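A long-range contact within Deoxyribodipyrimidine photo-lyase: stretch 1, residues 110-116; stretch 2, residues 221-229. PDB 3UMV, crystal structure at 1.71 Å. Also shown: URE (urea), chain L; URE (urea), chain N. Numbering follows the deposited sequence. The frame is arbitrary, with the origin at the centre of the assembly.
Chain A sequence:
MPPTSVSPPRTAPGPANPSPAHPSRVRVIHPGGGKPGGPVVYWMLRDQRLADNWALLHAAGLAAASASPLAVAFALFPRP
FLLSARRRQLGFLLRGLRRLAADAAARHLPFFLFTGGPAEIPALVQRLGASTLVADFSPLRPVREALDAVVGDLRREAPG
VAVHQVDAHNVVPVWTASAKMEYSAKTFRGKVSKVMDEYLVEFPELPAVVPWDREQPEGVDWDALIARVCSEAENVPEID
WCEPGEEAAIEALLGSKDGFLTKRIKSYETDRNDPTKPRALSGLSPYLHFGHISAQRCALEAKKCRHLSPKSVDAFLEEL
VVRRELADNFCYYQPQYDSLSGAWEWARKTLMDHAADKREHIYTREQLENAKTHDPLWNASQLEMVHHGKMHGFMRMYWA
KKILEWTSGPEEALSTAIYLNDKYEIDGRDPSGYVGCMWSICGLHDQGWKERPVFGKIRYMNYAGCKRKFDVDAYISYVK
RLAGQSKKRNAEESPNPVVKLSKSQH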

# COMPACT_ATOMS: atom_id res chain seq x y z
N PRO A 110 -24.39 -5.67 5.48
CA PRO A 110 -24.08 -7.00 4.96
C PRO A 110 -22.68 -7.04 4.37
O PRO A 110 -22.33 -6.17 3.58
CB PRO A 110 -25.11 -7.19 3.84
CG PRO A 110 -26.19 -6.21 4.13
CD PRO A 110 -25.51 -5.04 4.75
N PHE A 111 -21.88 -8.04 4.75
CA PHE A 111 -20.53 -8.17 4.23
C PHE A 111 -20.40 -9.53 3.56
O PHE A 111 -20.43 -10.56 4.23
CB PHE A 111 -19.50 -8.03 5.36
CG PHE A 111 -18.06 -8.17 4.92
CD1 PHE A 111 -17.40 -7.14 4.27
CD2 PHE A 111 -17.35 -9.33 5.19
CE1 PHE A 111 -16.06 -7.27 3.88
CE2 PHE A 111 -16.02 -9.47 4.81
CZ PHE A 111 -15.38 -8.43 4.14
N PHE A 112 -20.26 -9.54 2.23
CA PHE A 112 -20.06 -10.77 1.48
C PHE A 112 -18.57 -11.07 1.30
O PHE A 112 -17.83 -10.26 0.74
CB PHE A 112 -20.70 -10.66 0.09
CG PHE A 112 -22.20 -10.60 0.11
CD1 PHE A 112 -22.95 -11.75 -0.04
CD2 PHE A 112 -22.85 -9.39 0.29
CE1 PHE A 112 -24.34 -11.70 -0.02
CE2 PHE A 112 -24.25 -9.33 0.31
CZ PHE A 112 -24.99 -10.48 0.15
N LEU A 113 -18.13 -12.23 1.79
CA LEU A 113 -16.76 -12.67 1.61
C LEU A 113 -16.67 -13.77 0.57
O LEU A 113 -17.30 -14.82 0.72
CB LEU A 113 -16.17 -13.17 2.93
CG LEU A 113 -14.71 -13.59 2.79
CD1 LEU A 113 -13.87 -12.42 2.35
CD2 LEU A 113 -14.18 -14.17 4.10
N PHE A 114 -15.88 -13.54 -0.47
CA PHE A 114 -15.71 -14.51 -1.55
C PHE A 114 -14.26 -14.98 -1.63
O PHE A 114 -13.35 -14.17 -1.83
CB PHE A 114 -16.13 -13.89 -2.89
CG PHE A 114 -17.60 -13.55 -2.97
CD1 PHE A 114 -18.02 -12.24 -3.15
CD2 PHE A 114 -18.56 -14.54 -2.87
CE1 PHE A 114 -19.37 -11.93 -3.23
CE2 PHE A 114 -19.91 -14.24 -2.95
CZ PHE A 114 -20.32 -12.93 -3.13
N THR A 115 -14.02 -16.28 -1.46
CA THR A 115 -12.65 -16.77 -1.50
C THR A 115 -12.26 -17.45 -2.82
O THR A 115 -11.15 -17.96 -2.97
CB THR A 115 -12.34 -17.68 -0.29
OG1 THR A 115 -13.34 -18.69 -0.17
CG2 THR A 115 -12.33 -16.85 0.98
N GLY A 116 -13.18 -17.43 -3.78
CA GLY A 116 -12.93 -18.05 -5.08
C GLY A 116 -12.30 -17.11 -6.09
O GLY A 116 -11.70 -17.56 -7.06
N ASP A 221 -16.51 -19.27 8.89
CA ASP A 221 -15.71 -19.71 10.03
C ASP A 221 -14.30 -19.16 9.83
O ASP A 221 -13.50 -19.74 9.12
CB ASP A 221 -15.68 -21.24 10.13
CG ASP A 221 -14.99 -21.74 11.41
OD1 ASP A 221 -15.55 -22.64 12.06
OD2 ASP A 221 -13.90 -21.24 11.76
N TRP A 222 -14.02 -18.02 10.46
CA TRP A 222 -12.77 -17.31 10.24
C TRP A 222 -11.54 -18.09 10.69
O TRP A 222 -10.51 -18.08 10.02
CB TRP A 222 -12.81 -15.94 10.90
CG TRP A 222 -13.77 -14.99 10.24
CD1 TRP A 222 -15.08 -14.78 10.57
CD2 TRP A 222 -13.48 -14.12 9.14
NE1 TRP A 222 -15.63 -13.83 9.74
CE2 TRP A 222 -14.67 -13.41 8.86
CE3 TRP A 222 -12.35 -13.87 8.37
CZ2 TRP A 222 -14.75 -12.47 7.82
CZ3 TRP A 222 -12.43 -12.93 7.35
CH2 TRP A 222 -13.62 -12.25 7.09
N ASP A 223 -11.63 -18.77 11.83
CA ASP A 223 -10.52 -19.62 12.27
C ASP A 223 -10.17 -20.69 11.22
O ASP A 223 -8.98 -20.90 10.92
CB ASP A 223 -10.81 -20.22 13.65
CG ASP A 223 -10.74 -19.18 14.77
OD1 ASP A 223 -9.91 -18.26 14.69
OD2 ASP A 223 -11.53 -19.28 15.73
N ALA A 224 -11.17 -21.34 10.64
CA ALA A 224 -10.93 -22.36 9.62
C ALA A 224 -10.35 -21.74 8.37
O ALA A 224 -9.40 -22.26 7.79
CB ALA A 224 -12.18 -23.09 9.28
N LEU A 225 -10.94 -20.63 7.93
CA LEU A 225 -10.47 -19.92 6.73
C LEU A 225 -9.03 -19.43 6.86
O LEU A 225 -8.20 -19.66 5.98
CB LEU A 225 -11.39 -18.75 6.41
CG LEU A 225 -10.89 -17.83 5.30
CD1 LEU A 225 -10.89 -18.58 3.97
CD2 LEU A 225 -11.73 -16.57 5.23
N ILE A 226 -8.72 -18.76 7.96
CA ILE A 226 -7.36 -18.29 8.18
C ILE A 226 -6.35 -19.44 8.17
O ILE A 226 -5.31 -19.35 7.52
CB ILE A 226 -7.25 -17.48 9.47
CG1 ILE A 226 -8.01 -16.17 9.31
CG2 ILE A 226 -5.77 -17.21 9.81
CD1 ILE A 226 -8.29 -15.45 10.58
N ALA A 227 -6.66 -20.52 8.87
CA ALA A 227 -5.75 -21.67 8.90
C ALA A 227 -5.55 -22.23 7.49
O ALA A 227 -4.43 -22.55 7.10
CB ALA A 227 -6.25 -22.74 9.84
N ARG A 228 -6.63 -22.33 6.73
CA ARG A 228 -6.56 -22.91 5.39
C ARG A 228 -5.72 -22.06 4.46
O ARG A 228 -4.76 -22.55 3.85
CB ARG A 228 -7.95 -23.08 4.78
CG ARG A 228 -7.90 -23.68 3.38
CD ARG A 228 -9.26 -23.84 2.75
NE ARG A 228 -9.94 -22.57 2.53
CZ ARG A 228 -9.69 -21.74 1.53
NH1 ARG A 228 -10.36 -20.60 1.41
NH2 ARG A 228 -8.74 -22.04 0.64
N VAL A 229 -6.09 -20.80 4.34
CA VAL A 229 -5.42 -19.87 3.44
C VAL A 229 -3.93 -19.75 3.76
O VAL A 229 -3.08 -19.83 2.87
CB VAL A 229 -6.10 -18.49 3.42
CG1 VAL A 229 -5.23 -17.46 2.74
CG2 VAL A 229 -7.45 -18.58 2.72
C URE L . -15.41 -21.86 6.17
O URE L . -16.28 -21.12 6.62
N1 URE L . -15.74 -22.86 5.38
N2 URE L . -14.15 -21.65 6.47
C URE N . -21.34 -15.47 0.05
O URE N . -21.49 -14.83 1.08
N1 URE N . -20.14 -15.88 -0.28
N2 URE N . -22.36 -15.72 -0.72
O HOH W 1 -8.95 -19.32 -1.18

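No direct hydrogen bond joins these two stretches, at least 109 residues apart in sequence wherever they touch; the polar link is a single water. Water 1 donates to Thr-115 O (3.1 Å) and accepts from Arg-228 NH1 (3.2 Å), whereas Thr-115 OG1 and Arg-228 NH1 stand 3.9 Å apart.

The rest is apolar packing between strand 111-114 and helix 222-229, whose axes run at 31° and approach to 12.8 Å, a gap that side chains must fill. Strand alternation supplies them: Phe-111 and Leu-113 point their CA-to-CB bonds toward the helix, while Phe-112 and Phe-114 are out of its reach. Leu-113 CD2 lies 3.6 Å from both Trp-222 CH2 and Leu-225 CD2, so one methyl of the branched Leu-113 side chain packs against two helix residues a turn apart. Trp-222 leaves its backbone sideways, but the length of its indole brings CH2 to the strand, where Phe-111 CE2 sits 4.3 Å away at the indole edge. Thr-115 offers a methyl as well, CG2 to Leu-225 CD1 at 3.7 Å.

The interface is small, 204 Å² summed over both sides. Leucines occupy its buried middle; exposed Arg-228 keeps its charged end in reach of solvent. At the helix start, Asp-221 OD2 caps Ala-224 N at 3.0 Å.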